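PDB 1KA2: M32 carboxypeptidase from Pyrococcus furiosus, which removes amino acids one after another from the C-terminus of peptides as a metal-dependent carboxypeptidase of broad specificity. Local coordinates for residues Q221-P226 / S266-F271; I251-E256 / R261-S266; R247-T252 / Y276-D281; V316-P321 / A449-D454. All coordinates share one frame; numbering follows the deposited sequence.

Contact 1. Residues Q221-P226 / S266-F271; sequences QKFGFP and STVHEF. With MG (magnesium ion), chain B.
F223 and F225 both pack on F271, making an aromatic cluster between the end of helix 209-223 and the back of the HEXXH helix that carries the metal site. A Schellman motif sets up the pair: G224 takes a positive phi at the helix end, F225 N reaches back to L220 O, and the two phenyl groups leave the turn toward the same partner. F223 sets its CD2 and CB over one face of F271. Its CD2 is 3.5 Å from F271 CD2, the ring centroids are 4.7 Å apart, and the planes are inclined at 40°. F223 CB joins in with a CH-pi contact, 4.0 Å from the F271 centroid. F225 comes instead to the rim of F271, with its CD1 near the F271 plane and 3.6 Å from F271 CD1; these planes are 75° apart. V268 CG1 then meets the edge of the F223 ring, and W305 closes edge-to-face on both F223 and F271. Cutting F271 back to an alanine would probably open a gap between the two helices and leave F223 and F225 without the ring that fixes their tilt. On another side of the same helix, H269 swings its imidazole out with CG opposite the backbone N (chi1 180°), and H273 and E299 complete the protein ligands of the magnesium. E270, the predicted proton donor/acceptor, takes a hydrogen bond from a metal-bound water, 2.6 Å from that oxygen to E270 OE2, while H269 NE2 binds the magnesium at 2.3 Å.

Contact 2. Residues I251-E256 / R261-S266; sequences ITTRYE and RRTILS
T263 turns its OG1 trans to the backbone N (chi1 -172°), and T253 holds its own hydroxyl in the same way, so the two side chains meet where the strand runs out beside the first turns of the helix. T263 OG1 donates to R254 O at 3.0 Å, arriving from above the carbonyl plane, and it has a second partner in N216 ND2. The Y255 ring comes close to the same hydroxyl, its CE2 3.3 Å from T263 OG1. E256 bends at chi2 (82°), which lays its carboxylate across the aliphatic part of R262: E256 CD is 3.5 Å from R262 CD. That carboxylate is claimed from its own side of the contact, since R254 NE donates to E256 OE2 at 2.9 Å with the oxygen at the edge of the guanidinium. R254 NH1 reaches A237 O, and R262 sends its charge to E353 and D259. An alanine in place of E256 would probably leave R254 NE without its salt bridge and uncover the R262 methylenes. The whole is a strand-to-helix connection, carrying the chain from the DXRXT strand into the HEXXH helix of the M32 metallopeptidases.

Contact 3. Residues R247-T252 / Y276-D281; sequences RDVRIT and YELQQD
V249 CG2 reaches over the last turn of helix 261-278, where it meets E277 CB at 4.1 Å and overlaps the CD1 branch of L278. The modelled gap between V249 CG2 and L278 CD1 is too short for two carbons, and L278 has a chi1 of -126°, away from the staggered positions, so the exact place of that methyl is doubtful. E277 offers only its CB to V249: the chain bends at chi2 and carries the carboxylate off to G292 N and H298 NE2. D248, next in the strand, points away from the helix. It pairs with R250 side-on through two bonds, R250 NE to D248 OD1 at 2.9 Å, with an N-H...O angle of 165°, and R250 NH2 to D248 OD2 at 3.0 Å. R250 NH1 also forms a salt bridge with D33 of the second subunit, and the backbone N of R247 donates to E45 of that subunit. The DXRXT strand is therefore two-sided in its chemistry: V249 supplies apolar packing for the end of the metal-binding helix, while the Asp-Arg pair, gripped side-on by two bonds, presents charge to the dimer partner.

Contact 4. Residues V316-P321 / A449-D454; sequences VELIYP and AKAEFD
L318 carries the apolar part of this contact, splitting its two methyls between two partners. CD2 approaches F453 at the edge of the ring, 4.0 Å from F453 CZ and near the ring plane, while CD1 rests on A451, 4.0 Å from A451 CB. Its CG is tucked beside the carbonyl carbon (chi1 168°), which extends the branch away from helix 313-326 so that the methyls reach both residues. L318 and F453 come at each other from opposite directions.

Contact with polar atoms is slight. The carbonyl of A449 lies against the same leucine, with A449 O 4.0 Å from L318 CD1, which is van der Waals contact and nothing more.

Backbone geometry matters on the A451 side. A451 has a positive phi of 72° and is the residue after helix 444-450 in a Schellman motif; this turn brings the A451 methyl and the following F453 round to one leucine.

Helix 209-223 fills in beside this pairing: W218 touches both L318 and I319, K222 packs on A451, and F223 meets F453 edge-to-face. V316 faces V338 and F342 on helix 335-342, so helix 313-326, which is kinked at P321, lies between that helix on one flank and the 444-450 helix end on another.

In the fold
Contacts 1, 2 and 3 all use helix 261-278, taking it at its middle, its start and its end, and contacts 2 and 3 share I251 and T252 of strand 248-253. Contact 1 has its centre 11 Å from each of the other two. T267 OG1 lies 3.3 Å from T253 OG1, tying it to contact 2, and P226 CD lies 3.6 Å from L278 CD2, tying it to contact 3. The magnesium is bound by H269 of contact 1, with H273 and E299 outside it, and lies about 9 Å from the S266 side chain and about 11 Å from that of E277. Contact 4 is away from the metal site but joins contact 1 through F223 CE1 and F453 CZ, 3.6 Å apart.

Contact 1. Residues Q221-P226 / S266-F271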
# COMPACT_ATOMS: atom_id res chain seq x y z
N GLN A 221 -9.13 -12.80 17.78
CA GLN A 221 -10.52 -13.19 17.49
C GLN A 221 -11.31 -13.15 18.80
O GLN A 221 -12.51 -12.87 18.81
CB GLN A 221 -10.57 -14.58 16.88
CG GLN A 221 -9.57 -14.78 15.75
CD GLN A 221 -9.69 -16.14 15.07
OE1 GLN A 221 -10.21 -16.23 13.96
NE2 GLN A 221 -9.23 -17.20 15.72
N LYS A 222 -10.64 -13.44 19.92
CA LYS A 222 -11.32 -13.40 21.20
C LYS A 222 -11.68 -11.96 21.54
O LYS A 222 -12.68 -11.72 22.22
CB LYS A 222 -10.43 -14.00 22.29
CG LYS A 222 -10.45 -15.51 22.28
CD LYS A 222 -11.87 -16.03 22.43
CE LYS A 222 -11.94 -17.53 22.18
NZ LYS A 222 -13.34 -18.04 22.25
N PHE A 223 -10.87 -11.03 21.07
CA PHE A 223 -11.11 -9.60 21.29
C PHE A 223 -12.15 -9.07 20.30
O PHE A 223 -12.65 -7.95 20.46
CB PHE A 223 -9.82 -8.78 21.10
CG PHE A 223 -8.82 -8.90 22.23
CD1 PHE A 223 -9.16 -9.51 23.43
CD2 PHE A 223 -7.54 -8.36 22.08
CE1 PHE A 223 -8.24 -9.57 24.48
CE2 PHE A 223 -6.61 -8.42 23.13
CZ PHE A 223 -6.97 -9.02 24.32
N GLY A 224 -12.45 -9.85 19.27
CA GLY A 224 -13.40 -9.39 18.28
C GLY A 224 -12.76 -8.49 17.24
O GLY A 224 -13.45 -7.71 16.57
N PHE A 225 -11.44 -8.59 17.10
CA PHE A 225 -10.69 -7.80 16.12
C PHE A 225 -11.26 -8.24 14.77
O PHE A 225 -11.18 -9.42 14.41
CB PHE A 225 -9.20 -8.13 16.24
CG PHE A 225 -8.29 -7.17 15.51
CD1 PHE A 225 -8.43 -5.80 15.69
CD2 PHE A 225 -7.29 -7.64 14.68
CE1 PHE A 225 -7.57 -4.90 15.06
CE2 PHE A 225 -6.42 -6.76 14.04
CZ PHE A 225 -6.56 -5.38 14.24
N PRO A 226 -11.87 -7.31 14.02
CA PRO A 226 -12.48 -7.58 12.71
C PRO A 226 -11.56 -7.85 11.51
O PRO A 226 -11.52 -7.06 10.57
CB PRO A 226 -13.38 -6.36 12.51
CG PRO A 226 -12.53 -5.27 13.08
CD PRO A 226 -11.97 -5.88 14.36
N SER A 266 2.60 -7.23 22.86
CA SER A 266 2.81 -6.25 21.81
C SER A 266 1.59 -6.21 20.89
O SER A 266 1.15 -5.13 20.48
CB SER A 266 4.06 -6.61 21.01
OG SER A 266 4.10 -5.85 19.83
N THR A 267 1.06 -7.38 20.55
CA THR A 267 -0.11 -7.45 19.68
C THR A 267 -1.32 -6.82 20.40
O THR A 267 -2.08 -6.04 19.81
CB THR A 267 -0.44 -8.92 19.30
OG1 THR A 267 0.70 -9.53 18.68
CG2 THR A 267 -1.61 -8.97 18.32
N VAL A 268 -1.45 -7.15 21.68
CA VAL A 268 -2.53 -6.63 22.52
C VAL A 268 -2.38 -5.12 22.61
O VAL A 268 -3.36 -4.37 22.45
CB VAL A 268 -2.48 -7.26 23.92
CG1 VAL A 268 -3.65 -6.77 24.77
CG2 VAL A 268 -2.49 -8.76 23.81
N HIS A 269 -1.16 -4.67 22.86
CA HIS A 269 -0.85 -3.23 22.95
C HIS A 269 -1.38 -2.56 21.69
O HIS A 269 -2.20 -1.65 21.76
CB HIS A 269 0.66 -3.01 23.05
CG HIS A 269 1.07 -1.57 23.15
ND1 HIS A 269 1.11 -0.89 24.34
CD2 HIS A 269 1.47 -0.69 22.20
CE1 HIS A 269 1.53 0.35 24.13
NE2 HIS A 269 1.76 0.49 22.83
N GLU A 270 -0.91 -3.01 20.53
CA GLU A 270 -1.37 -2.42 19.28
C GLU A 270 -2.88 -2.56 19.09
O GLU A 270 -3.52 -1.68 18.55
CB GLU A 270 -0.63 -3.03 18.08
CG GLU A 270 0.90 -2.77 18.06
CD GLU A 270 1.30 -1.33 18.40
OE1 GLU A 270 0.71 -0.38 17.84
OE2 GLU A 270 2.22 -1.16 19.22
N PHE A 271 -3.46 -3.67 19.55
CA PHE A 271 -4.91 -3.83 19.42
C PHE A 271 -5.60 -2.65 20.11
O PHE A 271 -6.61 -2.13 19.61
CB PHE A 271 -5.38 -5.14 20.07
CG PHE A 271 -6.87 -5.20 20.28
CD1 PHE A 271 -7.72 -5.51 19.23
CD2 PHE A 271 -7.41 -4.89 21.53
CE1 PHE A 271 -9.11 -5.50 19.41
CE2 PHE A 271 -8.80 -4.87 21.72
CZ PHE A 271 -9.65 -5.18 20.65
MG MG B . 1.77 2.37 21.46
O HOH W 1 2.61 1.35 19.71
O HOH W 2 2.53 4.12 20.43
O HOH W 3 3.80 2.49 22.37

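Contact 2. Residues I251-E256 / R261-S266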
# COMPACT_ATOMS: atom_id res chain seq x y z
N ILE A 251 -2.57 -3.42 12.23
CA ILE A 251 -1.53 -3.52 13.25
C ILE A 251 -0.53 -4.59 12.84
O ILE A 251 -0.83 -5.47 12.04
CB ILE A 251 -2.10 -3.92 14.66
CG1 ILE A 251 -2.54 -5.38 14.66
CG2 ILE A 251 -3.28 -3.02 15.04
CD1 ILE A 251 -2.99 -5.88 16.02
N THR A 252 0.67 -4.50 13.40
CA THR A 252 1.69 -5.49 13.11
C THR A 252 2.34 -5.88 14.44
O THR A 252 2.16 -5.21 15.45
CB THR A 252 2.80 -4.95 12.19
OG1 THR A 252 3.56 -3.95 12.89
CG2 THR A 252 2.21 -4.33 10.95
N THR A 253 3.06 -6.99 14.43
CA THR A 253 3.76 -7.43 15.62
C THR A 253 5.02 -8.02 15.05
O THR A 253 5.28 -7.88 13.85
CB THR A 253 3.01 -8.52 16.39
OG1 THR A 253 3.71 -8.81 17.61
CG2 THR A 253 2.91 -9.80 15.56
N ARG A 254 5.81 -8.65 15.89
CA ARG A 254 7.01 -9.29 15.39
C ARG A 254 7.18 -10.54 16.21
O ARG A 254 6.67 -10.63 17.33
CB ARG A 254 8.24 -8.39 15.52
CG ARG A 254 8.66 -8.10 16.93
CD ARG A 254 9.99 -7.39 16.91
NE ARG A 254 10.26 -6.75 18.20
CZ ARG A 254 10.68 -5.49 18.33
NH1 ARG A 254 10.87 -4.74 17.26
NH2 ARG A 254 10.90 -5.00 19.54
N TYR A 255 7.89 -11.50 15.65
CA TYR A 255 8.14 -12.75 16.31
C TYR A 255 9.64 -12.92 16.50
O TYR A 255 10.33 -13.37 15.60
CB TYR A 255 7.56 -13.90 15.48
CG TYR A 255 6.05 -13.79 15.29
CD1 TYR A 255 5.50 -13.27 14.12
CD2 TYR A 255 5.17 -14.19 16.30
CE1 TYR A 255 4.11 -13.15 13.96
CE2 TYR A 255 3.79 -14.08 16.15
CZ TYR A 255 3.27 -13.56 14.98
OH TYR A 255 1.90 -13.46 14.83
N GLU A 256 10.14 -12.52 17.67
CA GLU A 256 11.56 -12.62 18.01
C GLU A 256 12.06 -14.06 17.92
O GLU A 256 13.24 -14.29 17.66
CB GLU A 256 11.83 -12.12 19.43
CG GLU A 256 11.69 -10.62 19.66
CD GLU A 256 10.26 -10.21 19.89
OE1 GLU A 256 9.39 -11.11 19.94
OE2 GLU A 256 10.00 -9.00 20.02
N ARG A 261 6.23 -13.72 25.51
CA ARG A 261 5.45 -12.66 26.13
C ARG A 261 5.46 -11.42 25.23
O ARG A 261 4.46 -10.70 25.12
CB ARG A 261 6.05 -12.29 27.50
CG ARG A 261 7.43 -11.63 27.38
CD ARG A 261 8.20 -11.61 28.69
NE ARG A 261 7.41 -11.06 29.79
CZ ARG A 261 7.77 -10.01 30.52
NH1 ARG A 261 8.92 -9.38 30.26
NH2 ARG A 261 6.98 -9.59 31.51
N ARG A 262 6.60 -11.18 24.59
CA ARG A 262 6.77 -10.02 23.73
C ARG A 262 5.75 -9.86 22.61
O ARG A 262 5.07 -8.85 22.51
CB ARG A 262 8.17 -10.03 23.11
CG ARG A 262 9.31 -9.88 24.07
CD ARG A 262 10.61 -10.20 23.33
NE ARG A 262 11.77 -10.20 24.21
CZ ARG A 262 12.36 -9.10 24.67
NH1 ARG A 262 11.88 -7.91 24.33
NH2 ARG A 262 13.42 -9.19 25.47
N THR A 263 5.66 -10.87 21.76
CA THR A 263 4.74 -10.79 20.64
C THR A 263 3.30 -10.72 21.11
O THR A 263 2.48 -10.02 20.51
CB THR A 263 4.93 -11.99 19.67
OG1 THR A 263 4.13 -11.76 18.50
CG2 THR A 263 4.53 -13.31 20.32
N ILE A 264 2.98 -11.41 22.20
CA ILE A 264 1.62 -11.40 22.72
C ILE A 264 1.19 -10.02 23.22
O ILE A 264 0.22 -9.45 22.73
CB ILE A 264 1.42 -12.41 23.88
CG1 ILE A 264 1.44 -13.85 23.35
CG2 ILE A 264 0.11 -12.11 24.62
CD1 ILE A 264 1.15 -14.91 24.40
N LEU A 265 1.90 -9.50 24.22
CA LEU A 265 1.53 -8.20 24.79
C LEU A 265 1.65 -7.08 23.77
O LEU A 265 0.91 -6.10 23.82
CB LEU A 265 2.37 -7.90 26.02
CG LEU A 265 2.00 -8.79 27.22
CD1 LEU A 265 3.02 -8.63 28.32
CD2 LEU A 265 0.60 -8.43 27.70
N SER A 266 2.60 -7.23 22.86
CA SER A 266 2.81 -6.25 21.81
C SER A 266 1.59 -6.21 20.89
O SER A 266 1.15 -5.13 20.48
CB SER A 266 4.06 -6.61 21.01
OG SER A 266 4.10 -5.85 19.83

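Contact 3. Residues R247-T252 / Y276-D281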
# COMPACT_ATOMS: atom_id res chain seq x y z
N ARG A 247 -12.85 2.14 8.60
CA ARG A 247 -13.16 0.77 8.24
C ARG A 247 -11.94 0.04 7.71
O ARG A 247 -12.08 -0.96 7.01
CB ARG A 247 -14.27 0.74 7.18
CG ARG A 247 -15.58 1.39 7.62
CD ARG A 247 -16.61 1.41 6.48
NE ARG A 247 -17.85 2.11 6.83
CZ ARG A 247 -18.86 2.31 5.99
NH1 ARG A 247 -18.78 1.86 4.75
NH2 ARG A 247 -19.95 2.95 6.38
N ASP A 248 -10.75 0.54 8.04
CA ASP A 248 -9.52 -0.10 7.58
C ASP A 248 -8.39 0.28 8.53
O ASP A 248 -7.71 1.28 8.31
CB ASP A 248 -9.17 0.35 6.15
CG ASP A 248 -8.08 -0.48 5.52
OD1 ASP A 248 -7.48 -1.32 6.22
OD2 ASP A 248 -7.81 -0.31 4.31
N VAL A 249 -8.19 -0.51 9.58
CA VAL A 249 -7.15 -0.23 10.56
C VAL A 249 -6.25 -1.46 10.67
O VAL A 249 -6.73 -2.58 10.81
CB VAL A 249 -7.76 0.10 11.94
CG1 VAL A 249 -6.66 0.46 12.95
CG2 VAL A 249 -8.74 1.25 11.80
N ARG A 250 -4.94 -1.23 10.61
CA ARG A 250 -4.00 -2.33 10.62
C ARG A 250 -2.91 -2.26 11.69
O ARG A 250 -2.42 -1.18 12.02
CB ARG A 250 -3.35 -2.41 9.24
CG ARG A 250 -4.39 -2.37 8.12
CD ARG A 250 -3.80 -2.60 6.74
NE ARG A 250 -4.79 -2.34 5.71
CZ ARG A 250 -4.56 -2.40 4.40
NH1 ARG A 250 -3.34 -2.71 3.94
NH2 ARG A 250 -5.54 -2.16 3.54
N ILE A 251 -2.57 -3.42 12.23
CA ILE A 251 -1.53 -3.52 13.25
C ILE A 251 -0.53 -4.59 12.84
O ILE A 251 -0.83 -5.47 12.04
CB ILE A 251 -2.10 -3.92 14.66
CG1 ILE A 251 -2.54 -5.38 14.66
CG2 ILE A 251 -3.28 -3.02 15.04
CD1 ILE A 251 -2.99 -5.88 16.02
N THR A 252 0.67 -4.50 13.40
CA THR A 252 1.69 -5.49 13.11
C THR A 252 2.34 -5.88 14.44
O THR A 252 2.16 -5.21 15.45
CB THR A 252 2.80 -4.95 12.19
OG1 THR A 252 3.56 -3.95 12.89
CG2 THR A 252 2.21 -4.33 10.95
N TYR A 276 -9.48 1.78 19.22
CA TYR A 276 -9.72 3.21 19.33
C TYR A 276 -10.07 3.83 17.96
O TYR A 276 -11.08 4.52 17.81
CB TYR A 276 -8.46 3.86 19.90
CG TYR A 276 -8.55 5.33 20.24
CD1 TYR A 276 -9.69 6.09 19.96
CD2 TYR A 276 -7.48 5.95 20.89
CE1 TYR A 276 -9.75 7.44 20.32
CE2 TYR A 276 -7.54 7.28 21.25
CZ TYR A 276 -8.66 8.03 20.97
OH TYR A 276 -8.66 9.37 21.35
N GLU A 277 -9.23 3.57 16.97
CA GLU A 277 -9.47 4.12 15.65
C GLU A 277 -10.66 3.41 14.99
O GLU A 277 -11.42 4.01 14.23
CB GLU A 277 -8.22 3.95 14.79
CG GLU A 277 -7.07 4.82 15.24
CD GLU A 277 -7.37 6.31 15.10
OE1 GLU A 277 -8.15 6.67 14.19
OE2 GLU A 277 -6.82 7.10 15.89
N LEU A 278 -10.81 2.14 15.32
CA LEU A 278 -11.88 1.31 14.81
C LEU A 278 -13.23 1.78 15.35
O LEU A 278 -14.22 1.79 14.62
CB LEU A 278 -11.63 -0.14 15.24
CG LEU A 278 -11.61 -1.24 14.17
CD1 LEU A 278 -10.98 -0.74 12.92
CD2 LEU A 278 -10.85 -2.46 14.71
N GLN A 279 -13.26 2.19 16.61
CA GLN A 279 -14.51 2.63 17.22
C GLN A 279 -14.74 4.13 17.11
O GLN A 279 -15.22 4.77 18.04
CB GLN A 279 -14.57 2.18 18.68
CG GLN A 279 -14.45 0.66 18.81
CD GLN A 279 -14.97 0.11 20.12
OE1 GLN A 279 -15.77 -0.82 20.13
NE2 GLN A 279 -14.51 0.68 21.23
N GLN A 280 -14.40 4.67 15.95
CA GLN A 280 -14.57 6.08 15.68
C GLN A 280 -15.99 6.28 15.16
O GLN A 280 -16.64 5.32 14.75
CB GLN A 280 -13.53 6.52 14.65
CG GLN A 280 -13.09 7.94 14.79
CD GLN A 280 -12.41 8.23 16.12
OE1 GLN A 280 -12.28 9.38 16.50
NE2 GLN A 280 -11.96 7.19 16.82
N ASP A 281 -16.47 7.51 15.18
CA ASP A 281 -17.83 7.82 14.72
C ASP A 281 -17.83 8.03 13.21
O ASP A 281 -17.25 9.00 12.72
CB ASP A 281 -18.33 9.08 15.43
CG ASP A 281 -19.82 9.28 15.29
OD1 ASP A 281 -20.34 9.13 14.17
OD2 ASP A 281 -20.47 9.61 16.31

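Contact 4. Residues V316-P321 / A449-D454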
# COMPACT_ATOMS: atom_id res chain seq x y z
N VAL A 316 -4.47 -14.34 31.68
CA VAL A 316 -3.56 -15.48 31.67
C VAL A 316 -4.31 -16.81 31.67
O VAL A 316 -3.93 -17.75 30.97
CB VAL A 316 -2.58 -15.43 32.87
CG1 VAL A 316 -1.93 -16.80 33.09
CG2 VAL A 316 -1.52 -14.34 32.62
N GLU A 317 -5.36 -16.89 32.49
CA GLU A 317 -6.17 -18.11 32.57
C GLU A 317 -6.90 -18.34 31.25
O GLU A 317 -6.99 -19.47 30.79
CB GLU A 317 -7.20 -18.02 33.70
CG GLU A 317 -6.60 -18.02 35.09
CD GLU A 317 -7.62 -17.73 36.18
OE1 GLU A 317 -7.23 -17.71 37.37
OE2 GLU A 317 -8.81 -17.53 35.84
N LEU A 318 -7.38 -17.26 30.65
CA LEU A 318 -8.09 -17.32 29.38
C LEU A 318 -7.26 -17.85 28.21
O LEU A 318 -7.75 -18.61 27.38
CB LEU A 318 -8.59 -15.92 29.01
CG LEU A 318 -9.10 -15.77 27.57
CD1 LEU A 318 -10.32 -16.68 27.36
CD2 LEU A 318 -9.44 -14.30 27.30
N ILE A 319 -6.00 -17.44 28.16
CA ILE A 319 -5.09 -17.84 27.09
C ILE A 319 -4.28 -19.10 27.41
O ILE A 319 -3.76 -19.77 26.50
CB ILE A 319 -4.09 -16.70 26.78
CG1 ILE A 319 -4.82 -15.35 26.80
CG2 ILE A 319 -3.44 -16.91 25.42
CD1 ILE A 319 -6.05 -15.29 25.91
N TYR A 320 -4.18 -19.42 28.69
CA TYR A 320 -3.41 -20.57 29.15
C TYR A 320 -3.60 -21.83 28.30
O TYR A 320 -2.64 -22.43 27.83
CB TYR A 320 -3.72 -20.88 30.62
CG TYR A 320 -2.87 -21.99 31.18
CD1 TYR A 320 -1.49 -21.85 31.28
CD2 TYR A 320 -3.44 -23.21 31.54
CE1 TYR A 320 -0.69 -22.89 31.71
CE2 TYR A 320 -2.65 -24.27 31.98
CZ TYR A 320 -1.28 -24.10 32.06
OH TYR A 320 -0.47 -25.13 32.49
N PRO A 321 -4.86 -22.26 28.11
CA PRO A 321 -5.06 -23.47 27.30
C PRO A 321 -4.50 -23.37 25.88
O PRO A 321 -3.97 -24.35 25.35
CB PRO A 321 -6.58 -23.68 27.35
CG PRO A 321 -7.13 -22.31 27.67
CD PRO A 321 -6.14 -21.76 28.65
N ALA A 449 -11.85 -13.07 32.05
CA ALA A 449 -11.60 -14.50 32.14
C ALA A 449 -12.51 -15.31 31.24
O ALA A 449 -12.16 -16.43 30.85
CB ALA A 449 -11.75 -14.97 33.59
N LYS A 450 -13.67 -14.76 30.90
CA LYS A 450 -14.61 -15.49 30.04
C LYS A 450 -14.63 -15.01 28.59
O LYS A 450 -15.39 -15.53 27.77
CB LYS A 450 -16.01 -15.42 30.64
CG LYS A 450 -16.15 -16.22 31.92
CD LYS A 450 -17.52 -16.05 32.54
CE LYS A 450 -17.64 -16.83 33.84
NZ LYS A 450 -18.93 -16.51 34.52
N ALA A 451 -13.79 -14.03 28.28
CA ALA A 451 -13.68 -13.47 26.94
C ALA A 451 -14.89 -12.62 26.54
O ALA A 451 -15.20 -12.49 25.36
CB ALA A 451 -13.46 -14.59 25.91
N GLU A 452 -15.56 -12.05 27.53
CA GLU A 452 -16.71 -11.19 27.27
C GLU A 452 -16.23 -9.74 27.25
O GLU A 452 -16.40 -9.00 28.23
CB GLU A 452 -17.76 -11.38 28.35
CG GLU A 452 -18.38 -12.77 28.35
CD GLU A 452 -19.28 -13.00 29.55
OE1 GLU A 452 -20.14 -12.13 29.83
OE2 GLU A 452 -19.13 -14.05 30.20
N PHE A 453 -15.64 -9.33 26.13
CA PHE A 453 -15.11 -7.98 26.00
C PHE A 453 -16.02 -6.92 25.40
O PHE A 453 -15.70 -5.73 25.46
CB PHE A 453 -13.82 -8.01 25.19
CG PHE A 453 -12.77 -8.89 25.77
CD1 PHE A 453 -12.61 -10.20 25.31
CD2 PHE A 453 -11.92 -8.42 26.76
CE1 PHE A 453 -11.63 -11.02 25.84
CE2 PHE A 453 -10.93 -9.23 27.29
CZ PHE A 453 -10.78 -10.53 26.83
N ASP A 454 -17.16 -7.31 24.84
CA ASP A 454 -18.04 -6.32 24.25
C ASP A 454 -18.41 -5.18 25.19
O ASP A 454 -18.31 -4.01 24.82
CB ASP A 454 -19.30 -6.99 23.70
CG ASP A 454 -19.02 -7.81 22.46
OD1 ASP A 454 -17.94 -7.62 21.85
OD2 ASP A 454 -19.87 -8.64 22.08